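Local coordinates for protein murein peptide amidase A (Escherichia coli O157:H7, PDB 5HXD) that probably hydrolyses the gamma-D-glutamyl-diaminopimelic acid amide bond of murein tripeptide as a zinc-dependent amidase of the M14 carboxypeptidase family, acting in muropeptide degradation, at residues Pro35-Ser38 against Arg39-Leu43; Gly172-Leu175 against Ala176-Glu180; Gly193-Gly196 against Ser197-Asp201. One frame throughout, in Å; residues are numbered along the deposited sequence.

Contact 1 of 3, residues Pro35-Ser38 against Arg39-Leu43; sequences PAAS and RESGL
Ser38 to Ser41 form a type I beta turn, closed by Ser41 N donating to Ser38 O at 2.9 Å. The same two residues are tied a second time, now through a side chain: Ser38 N gives its hydrogen to Ser41 OG, 3.1 Å away and fairly straight at 160°. The hydroxyl can reach back because Ser41 OG lies anti to its own carbonyl carbon, beside the backbone N (chi1 -80°), which brings it to the N-H of Ser38. There it also rests against Ala37, whose methyl carbon CB is 3.6 Å from Ser41 OG. Ser41 thus serves the turn twice, as backbone donor and as side-chain acceptor. Glu40 takes less part; its CG passes alongside Ser38, 4.1 Å from Ser38 CB, and its carboxylate goes elsewhere, OE2 making a salt bridge with Arg72. Ser41 OG has a further partner in the backbone oxygen of Arg72, so the hydroxyl of this buried residue is gripped from two parts of the chain, one within the turn and one outside it. The turn sits at the protein surface in the loop leading from strand 28-31 to strand 43-45, and Ala37, Ser41 and Leu43 lay their side chains on His74, in strand 74-76, which runs parallel to strand 43-45 as its neighbour in the mixed sheet.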
ATOM      1  N   PRO A  35       6.482 -22.759   8.222  1.00 46.74           N
ATOM      2  CA  PRO A  35       6.596 -23.470   9.502  1.00 51.38           C
ATOM      3  C   PRO A  35       7.526 -24.687   9.391  1.00 55.57           C
ATOM      4  O   PRO A  35       8.591 -24.664  10.021  1.00 60.07           O
ATOM      5  CB  PRO A  35       5.154 -23.891   9.804  1.00 49.46           C
ATOM      6  CG  PRO A  35       4.309 -22.951   9.031  1.00 52.07           C
ATOM      7  CD  PRO A  35       5.078 -22.615   7.796  1.00 48.31           C
ATOM      8  N   ALA A  36       7.153 -25.702   8.603  1.00 47.11           N
ATOM      9  CA  ALA A  36       8.045 -26.841   8.356  1.00 51.77           C
ATOM     10  C   ALA A  36       8.458 -26.886   6.889  1.00 55.79           C
ATOM     11  O   ALA A  36       7.909 -27.654   6.100  1.00 53.68           O
ATOM     12  CB  ALA A  36       7.382 -28.141   8.748  1.00 50.48           C
ATOM     13  N   ALA A  37       9.419 -26.043   6.523  1.00 58.99           N
ATOM     14  CA  ALA A  37       9.877 -25.986   5.144  1.00 52.16           C
ATOM     15  C   ALA A  37      10.516 -27.317   4.736  1.00 58.27           C
ATOM     16  O   ALA A  37      11.292 -27.932   5.483  1.00 54.96           O
ATOM     17  CB  ALA A  37      10.849 -24.839   4.944  1.00 41.68           C
ATOM     18  N   SER A  38      10.171 -27.735   3.528  1.00 61.39           N
ATOM     19  CA  SER A  38      10.624 -28.981   2.941  1.00 57.20           C
ATOM     20  C   SER A  38      11.095 -28.661   1.518  1.00 55.87           C
ATOM     21  O   SER A  38      11.070 -27.503   1.119  1.00 58.63           O
ATOM     22  CB  SER A  38       9.481 -30.007   2.970  1.00 55.12           C
ATOM     23  OG  SER A  38       9.724 -31.109   2.116  1.00 65.84           O
ATOM     24  N   ARG A  39      11.515 -29.668   0.750  1.00 61.82           N
ATOM     25  CA  ARG A  39      11.997 -29.451  -0.622  1.00 57.53           C
ATOM     26  C   ARG A  39      10.899 -28.877  -1.524  1.00 53.36           C
ATOM     27  O   ARG A  39      11.165 -28.282  -2.571  1.00 49.11           O
ATOM     28  CB  ARG A  39      12.534 -30.763  -1.209  1.00 56.86           C
ATOM     29  CG  ARG A  39      13.258 -30.613  -2.543  1.00 55.05           C
ATOM     30  CD  ARG A  39      13.681 -31.957  -3.126  1.00 63.43           C
ATOM     31  NE  ARG A  39      14.793 -32.570  -2.398  1.00 69.29           N
ATOM     32  CZ  ARG A  39      16.071 -32.240  -2.577  1.00 69.70           C
ATOM     33  NH1 ARG A  39      16.402 -31.294  -3.456  1.00 66.84           N
ATOM     34  NH2 ARG A  39      17.017 -32.850  -1.874  1.00 68.34           N
ATOM     35  N   GLU A  40       9.661 -29.062  -1.099  1.00 53.31           N
ATOM     36  CA  GLU A  40       8.509 -28.618  -1.853  1.00 52.22           C
ATOM     37  C   GLU A  40       8.257 -27.128  -1.630  1.00 50.51           C
ATOM     38  O   GLU A  40       7.564 -26.476  -2.421  1.00 46.31           O
ATOM     39  CB  GLU A  40       7.274 -29.425  -1.442  1.00 52.66           C
ATOM     40  CG  GLU A  40       6.830 -29.129  -0.008  1.00 57.97           C
ATOM     41  CD  GLU A  40       5.787 -30.094   0.519  1.00 67.91           C
ATOM     42  OE1 GLU A  40       6.057 -31.324   0.527  1.00 79.18           O
ATOM     43  OE2 GLU A  40       4.705 -29.623   0.942  1.00 66.11           O
ATOM     44  N   SER A  41       8.799 -26.606  -0.534  1.00 52.18           N
ATOM     45  CA  SER A  41       8.535 -25.232  -0.124  1.00 47.06           C
ATOM     46  C   SER A  41       8.947 -24.266  -1.202  1.00 47.56           C
ATOM     47  O   SER A  41      10.080 -24.325  -1.695  1.00 46.75           O
ATOM     48  CB  SER A  41       9.259 -24.895   1.165  1.00 44.21           C
ATOM     49  OG  SER A  41       8.547 -25.414   2.263  1.00 51.07           O
ATOM     50  N   GLY A  42       7.999 -23.411  -1.575  1.00 44.97           N
ATOM     51  CA  GLY A  42       8.199 -22.379  -2.566  1.00 50.75           C
ATOM     52  C   GLY A  42       8.108 -21.006  -1.931  1.00 46.79           C
ATOM     53  O   GLY A  42       8.061 -20.885  -0.707  1.00 47.26           O
ATOM     54  N   LEU A  43       8.076 -19.969  -2.758  1.00 43.58           N
ATOM     55  CA  LEU A  43       8.093 -18.601  -2.238  1.00 47.01           C
ATOM     56  C   LEU A  43       6.931 -17.799  -2.803  1.00 47.78           C
ATOM     57  O   LEU A  43       6.692 -17.817  -4.023  1.00 46.69           O
ATOM     58  CB  LEU A  43       9.432 -17.928  -2.569  1.00 47.04           C
ATOM     59  CG  LEU A  43       9.718 -16.495  -2.114  1.00 47.62           C
ATOM     60  CD1 LEU A  43       9.372 -16.287  -0.647  1.00 38.63           C
ATOM     61  CD2 LEU A  43      11.183 -16.188  -2.373  1.00 44.09           C
TER

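Contact 2 of 3, residues Gly172-Leu175 against Ala176-Glu180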
ATOM      1  N   GLY A 172       0.987 -23.241 -12.569  1.00 56.50           N
ATOM      2  CA  GLY A 172       0.538 -22.215 -13.486  1.00 59.30           C
ATOM      3  C   GLY A 172      -0.904 -22.401 -13.916  1.00 61.38           C
ATOM      4  O   GLY A 172      -1.652 -21.423 -14.049  1.00 61.46           O
ATOM      5  N   GLU A 173      -1.295 -23.656 -14.138  1.00 60.68           N
ATOM      6  CA  GLU A 173      -2.669 -23.970 -14.524  1.00 60.97           C
ATOM      7  C   GLU A 173      -3.575 -24.028 -13.295  1.00 57.18           C
ATOM      8  O   GLU A 173      -4.763 -23.727 -13.383  1.00 56.72           O
ATOM      9  CB  GLU A 173      -2.718 -25.282 -15.322  1.00 58.60           C
ATOM     10  CG  GLU A 173      -1.969 -25.160 -16.647  1.00 63.26           C
ATOM     11  CD  GLU A 173      -2.036 -26.384 -17.532  1.00 74.37           C
ATOM     12  OE1 GLU A 173      -1.410 -27.422 -17.197  1.00 66.72           O
ATOM     13  OE2 GLU A 173      -2.700 -26.284 -18.586  1.00 80.70           O
ATOM     14  N   TRP A 174      -3.014 -24.392 -12.148  1.00 55.02           N
ATOM     15  CA  TRP A 174      -3.747 -24.266 -10.903  1.00 50.07           C
ATOM     16  C   TRP A 174      -4.091 -22.808 -10.656  1.00 57.32           C
ATOM     17  O   TRP A 174      -5.242 -22.473 -10.367  1.00 57.74           O
ATOM     18  CB  TRP A 174      -2.951 -24.808  -9.719  1.00 51.81           C
ATOM     19  CG  TRP A 174      -3.755 -24.729  -8.464  1.00 53.56           C
ATOM     20  CD1 TRP A 174      -4.623 -25.663  -7.996  1.00 54.48           C
ATOM     21  CD2 TRP A 174      -3.795 -23.639  -7.531  1.00 56.66           C
ATOM     22  NE1 TRP A 174      -5.200 -25.233  -6.826  1.00 57.41           N
ATOM     23  CE2 TRP A 174      -4.709 -23.991  -6.518  1.00 56.46           C
ATOM     24  CE3 TRP A 174      -3.150 -22.401  -7.452  1.00 56.98           C
ATOM     25  CZ2 TRP A 174      -4.994 -23.150  -5.436  1.00 59.53           C
ATOM     26  CZ3 TRP A 174      -3.438 -21.561  -6.373  1.00 55.60           C
ATOM     27  CH2 TRP A 174      -4.348 -21.943  -5.381  1.00 54.62           C
ATOM     28  N   LEU A 175      -3.082 -21.945 -10.761  1.00 56.70           N
ATOM     29  CA  LEU A 175      -3.250 -20.519 -10.487  1.00 53.98           C
ATOM     30  C   LEU A 175      -4.294 -19.928 -11.412  1.00 54.56           C
ATOM     31  O   LEU A 175      -5.139 -19.136 -10.987  1.00 53.13           O
ATOM     32  CB  LEU A 175      -1.915 -19.771 -10.644  1.00 54.63           C
ATOM     33  CG  LEU A 175      -0.864 -19.966  -9.542  1.00 49.96           C
ATOM     34  CD1 LEU A 175       0.506 -19.490  -9.986  1.00 46.14           C
ATOM     35  CD2 LEU A 175      -1.286 -19.271  -8.256  1.00 51.19           C
ATOM     36  N   ALA A 176      -4.240 -20.326 -12.681  1.00 54.61           N
ATOM     37  CA  ALA A 176      -5.148 -19.780 -13.683  1.00 53.69           C
ATOM     38  C   ALA A 176      -6.578 -20.109 -13.320  1.00 58.58           C
ATOM     39  O   ALA A 176      -7.468 -19.255 -13.392  1.00 59.38           O
ATOM     40  CB  ALA A 176      -4.815 -20.308 -15.062  1.00 51.41           C
ATOM     41  N   GLN A 177      -6.785 -21.348 -12.892  1.00 57.88           N
ATOM     42  CA  GLN A 177      -8.114 -21.827 -12.560  1.00 61.02           C
ATOM     43  C   GLN A 177      -8.584 -21.261 -11.222  1.00 58.38           C
ATOM     44  O   GLN A 177      -9.682 -20.711 -11.132  1.00 59.14           O
ATOM     45  CB  GLN A 177      -8.132 -23.361 -12.546  1.00 64.82           C
ATOM     46  CG  GLN A 177      -9.099 -23.971 -13.565  1.00 73.68           C
ATOM     47  CD  GLN A 177      -8.719 -25.390 -13.991  1.00 84.52           C
ATOM     48  OE1 GLN A 177      -7.702 -25.936 -13.557  1.00 81.96           O
ATOM     49  NE2 GLN A 177      -9.544 -25.992 -14.850  1.00 85.67           N
ATOM     50  N   ALA A 178      -7.740 -21.376 -10.198  1.00 58.00           N
ATOM     51  CA  ALA A 178      -8.059 -20.889  -8.849  1.00 51.80           C
ATOM     52  C   ALA A 178      -8.348 -19.393  -8.766  1.00 59.67           C
ATOM     53  O   ALA A 178      -9.147 -18.972  -7.930  1.00 68.19           O
ATOM     54  CB  ALA A 178      -6.931 -21.234  -7.887  1.00 51.88           C
ATOM     55  N   PHE A 179      -7.708 -18.577  -9.602  1.00 56.21           N
ATOM     56  CA  PHE A 179      -7.920 -17.117  -9.513  1.00 60.70           C
ATOM     57  C   PHE A 179      -8.797 -16.579 -10.652  1.00 60.52           C
ATOM     58  O   PHE A 179      -9.033 -15.372 -10.748  1.00 54.68           O
ATOM     59  CB  PHE A 179      -6.577 -16.360  -9.515  1.00 57.34           C
ATOM     60  CG  PHE A 179      -5.844 -16.375  -8.193  1.00 54.83           C
ATOM     61  CD1 PHE A 179      -6.103 -15.420  -7.227  1.00 56.14           C
ATOM     62  CD2 PHE A 179      -4.868 -17.327  -7.932  1.00 56.53           C
ATOM     63  CE1 PHE A 179      -5.418 -15.423  -6.017  1.00 53.76           C
ATOM     64  CE2 PHE A 179      -4.183 -17.335  -6.729  1.00 52.72           C
ATOM     65  CZ  PHE A 179      -4.460 -16.383  -5.771  1.00 51.74           C
ATOM     66  N   GLU A 180      -9.258 -17.491 -11.506  1.00 62.53           N
ATOM     67  CA  GLU A 180     -10.018 -17.186 -12.727  1.00 63.24           C
ATOM     68  C   GLU A 180      -9.353 -16.149 -13.628  1.00 57.53           C
ATOM     69  O   GLU A 180      -9.989 -15.228 -14.146  1.00 54.40           O
ATOM     70  CB  GLU A 180     -11.442 -16.766 -12.381  1.00 57.80           C
ATOM     71  CG  GLU A 180     -12.362 -17.958 -12.454  1.00 64.54           C
ATOM     72  CD  GLU A 180     -13.789 -17.614 -12.211  1.00 68.30           C
ATOM     73  OE1 GLU A 180     -14.353 -16.804 -12.983  1.00 77.68           O
ATOM     74  OE2 GLU A 180     -14.341 -18.176 -11.244  1.00 77.60           O
TER
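Helix 170-178, the helical arm of a beta-alpha-beta unit between strands 162-164 and 183-184, ends here in a Schellman motif, and its last turn is packed from Trp174 and Leu175 onto Ala178 and Phe179. The methyl of Ala178 sits over one face of the Trp174 indole, its CB 3.5 Å from the centroid of the six-membered ring and only 8° off the ring normal, a CH-pi contact. Trp174 CG is anti to the backbone N (chi1 -177°), which carries the indole along the helix toward the residue one turn on. In the backbone, Ala178 N donates to Trp174 O in a nearly straight bond of 2.7 Å and 171°. On the neighbouring flank Leu175 and Phe179 run side by side, with Leu175 CD2 3.8 Å from Phe179 CE2, while Leu175 O lies at the edge of the phenyl ring, near its plane, and accepts from Phe179 N at 3.0 Å. Glu180 then turns out of the helix with positive phi, its N bonding back to Gln177 O at 3.3 Å. Beyond the segments, Trp233 meets the Trp174 indole edge-to-face, and Leu230 of helix 224-230 touches both Trp174 and Leu175. The side chains therefore meet through dispersion and CH-pi contact, while the hydrogen bonding across the two segments is between backbone groups.

Contact 3 of 3, residues Gly193-Gly196 against Ser197-Asp201; sequences GSFG and SWCAD
One face of the Phe195 ring carries the sulfur of Cys199, SG standing 3.8 Å from the ring centroid and 22° off its normal, displaced toward the rim so that CZ is the nearest ring atom at 3.5 Å. The Trp198 indole comes up obliquely to the same phenyl, with Trp198 CE3 4.3 Å from Phe195 CE1. From outside the segments Phe101 meets Phe195 edge-to-face, and helix 136-148 packs Ile145 against both aromatic residues. Phe195 chi1 (169°) swings the phenyl along the helix toward the next turn, where Cys199 SG meets it. All this belongs to the first turns of helix 195-201, which opens at Ser194 as its N-cap: Ser194 OG accepts from Ser197 N at 3.0 Å, supplying the start of the helix with a side-chain acceptor. The same oxygen also takes the hydroxyl hydrogen of Ser197, OG to OG 3.2 Å, so two donors from one residue converge on it. Ser197 OG is held in turn by the amide ND2 of Asn105. Behind the cap the helical bonds begin, Trp198 N donating to Ser194 O and Cys199 N to Phe195 O, the latter at 2.9 Å. The Phe195 side chain lies about 6 Å from that of His157, a predicted zinc ligand, and the Ser194 side chain about 10 Å from the bound zinc ion.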
ATOM      1  N   GLY A 193      16.389  -6.922 -16.595  1.00 39.80           N
ATOM      2  CA  GLY A 193      16.668  -6.818 -15.174  1.00 38.29           C
ATOM      3  C   GLY A 193      15.491  -7.185 -14.282  1.00 40.00           C
ATOM      4  O   GLY A 193      15.544  -6.956 -13.077  1.00 42.36           O
ATOM      5  N   SER A 194      14.436  -7.756 -14.861  1.00 40.86           N
ATOM      6  CA  SER A 194      13.253  -8.174 -14.092  1.00 42.18           C
ATOM      7  C   SER A 194      13.545  -9.348 -13.141  1.00 41.57           C
ATOM      8  O   SER A 194      14.537 -10.067 -13.306  1.00 39.25           O
ATOM      9  CB  SER A 194      12.105  -8.552 -15.031  1.00 41.42           C
ATOM     10  OG  SER A 194      12.257  -9.873 -15.522  1.00 39.40           O
ATOM     11  N   PHE A 195      12.685  -9.521 -12.140  1.00 37.86           N
ATOM     12  CA  PHE A 195      12.885 -10.550 -11.136  1.00 36.60           C
ATOM     13  C   PHE A 195      12.826 -11.926 -11.812  1.00 42.28           C
ATOM     14  O   PHE A 195      13.652 -12.803 -11.548  1.00 43.47           O
ATOM     15  CB  PHE A 195      11.843 -10.424 -10.022  1.00 34.70           C
ATOM     16  CG  PHE A 195      11.807 -11.592  -9.082  1.00 39.42           C
ATOM     17  CD1 PHE A 195      12.844 -11.817  -8.191  1.00 42.79           C
ATOM     18  CD2 PHE A 195      10.742 -12.476  -9.097  1.00 39.75           C
ATOM     19  CE1 PHE A 195      12.819 -12.901  -7.328  1.00 37.30           C
ATOM     20  CE2 PHE A 195      10.707 -13.551  -8.244  1.00 41.01           C
ATOM     21  CZ  PHE A 195      11.747 -13.763  -7.350  1.00 41.32           C
ATOM     22  N   GLY A 196      11.869 -12.091 -12.717  1.00 40.67           N
ATOM     23  CA  GLY A 196      11.756 -13.305 -13.492  1.00 38.86           C
ATOM     24  C   GLY A 196      12.954 -13.550 -14.381  1.00 38.73           C
ATOM     25  O   GLY A 196      13.334 -14.694 -14.603  1.00 45.61           O
ATOM     26  N   SER A 197      13.549 -12.483 -14.898  1.00 39.71           N
ATOM     27  CA  SER A 197      14.747 -12.613 -15.716  1.00 39.18           C
ATOM     28  C   SER A 197      15.912 -13.140 -14.881  1.00 42.81           C
ATOM     29  O   SER A 197      16.758 -13.901 -15.368  1.00 43.74           O
ATOM     30  CB  SER A 197      15.125 -11.274 -16.346  1.00 39.27           C
ATOM     31  OG  SER A 197      14.397 -11.021 -17.530  1.00 41.38           O
ATOM     32  N   TRP A 198      15.960 -12.708 -13.627  1.00 39.41           N
ATOM     33  CA  TRP A 198      16.993 -13.152 -12.713  1.00 43.45           C
ATOM     34  C   TRP A 198      16.754 -14.610 -12.327  1.00 46.39           C
ATOM     35  O   TRP A 198      17.675 -15.404 -12.175  1.00 42.72           O
ATOM     36  CB  TRP A 198      17.000 -12.274 -11.474  1.00 39.06           C
ATOM     37  CG  TRP A 198      18.095 -12.581 -10.506  1.00 43.84           C
ATOM     38  CD1 TRP A 198      19.422 -12.308 -10.651  1.00 45.31           C
ATOM     39  CD2 TRP A 198      17.949 -13.189  -9.221  1.00 45.26           C
ATOM     40  NE1 TRP A 198      20.116 -12.712  -9.536  1.00 43.58           N
ATOM     41  CE2 TRP A 198      19.233 -13.252  -8.642  1.00 41.38           C
ATOM     42  CE3 TRP A 198      16.855 -13.682  -8.501  1.00 42.76           C
ATOM     43  CZ2 TRP A 198      19.452 -13.784  -7.387  1.00 40.22           C
ATOM     44  CZ3 TRP A 198      17.075 -14.215  -7.270  1.00 38.56           C
ATOM     45  CH2 TRP A 198      18.363 -14.256  -6.715  1.00 43.36           C
ATOM     46  N   CYS A 199      15.485 -14.942 -12.161  1.00 43.21           N
ATOM     47  CA  CYS A 199      15.098 -16.277 -11.794  1.00 42.64           C
ATOM     48  C   CYS A 199      15.447 -17.291 -12.901  1.00 46.08           C
ATOM     49  O   CYS A 199      15.975 -18.378 -12.618  1.00 42.94           O
ATOM     50  CB  CYS A 199      13.602 -16.290 -11.471  1.00 41.86           C
ATOM     51  SG  CYS A 199      13.217 -15.786  -9.778  1.00 43.33           S
ATOM     52  N   ALA A 200      15.165 -16.923 -14.152  1.00 42.06           N
ATOM     53  CA  ALA A 200      15.469 -17.790 -15.283  1.00 43.13           C
ATOM     54  C   ALA A 200      16.955 -18.100 -15.355  1.00 47.77           C
ATOM     55  O   ALA A 200      17.335 -19.231 -15.676  1.00 50.35           O
ATOM     56  CB  ALA A 200      15.015 -17.176 -16.579  1.00 40.82           C
ATOM     57  N   ASP A 201      17.802 -17.120 -15.049  1.00 41.90           N
ATOM     58  CA  ASP A 201      19.242 -17.374 -15.126  1.00 47.53           C
ATOM     59  C   ASP A 201      19.770 -18.305 -13.999  1.00 47.42           C
ATOM     60  O   ASP A 201      20.824 -18.931 -14.143  1.00 44.83           O
ATOM     61  CB  ASP A 201      20.005 -16.047 -15.152  1.00 41.45           C
ATOM     62  CG  ASP A 201      19.827 -15.302 -16.474  1.00 44.23           C
ATOM     63  OD1 ASP A 201      19.215 -15.868 -17.417  1.00 41.41           O
ATOM     64  OD2 ASP A 201      20.327 -14.165 -16.586  1.00 43.36           O
TER

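How the contacts relate
The three contacts lie 21 to 22 Å apart between centres and none touches another. Contact 1 is at the surface, with a single buried residue among those that meet; contacts 2 and 3 are partly buried, contact 2 against helix 224-230 and contact 3 against helix 136-148. All three touch the mixed sheet, contact 1 at strands 43-45 and 74-76, contact 2 at 183-184, contact 3 at 206-210. The chemistry differs with place: the surface turn relies on hydroxyl and backbone bonds, the end of helix 170-178 on apolar packing round an indole, and the start of helix 195-201, nearest the zinc site, on a serine cap and a sulfur over a phenyl ring.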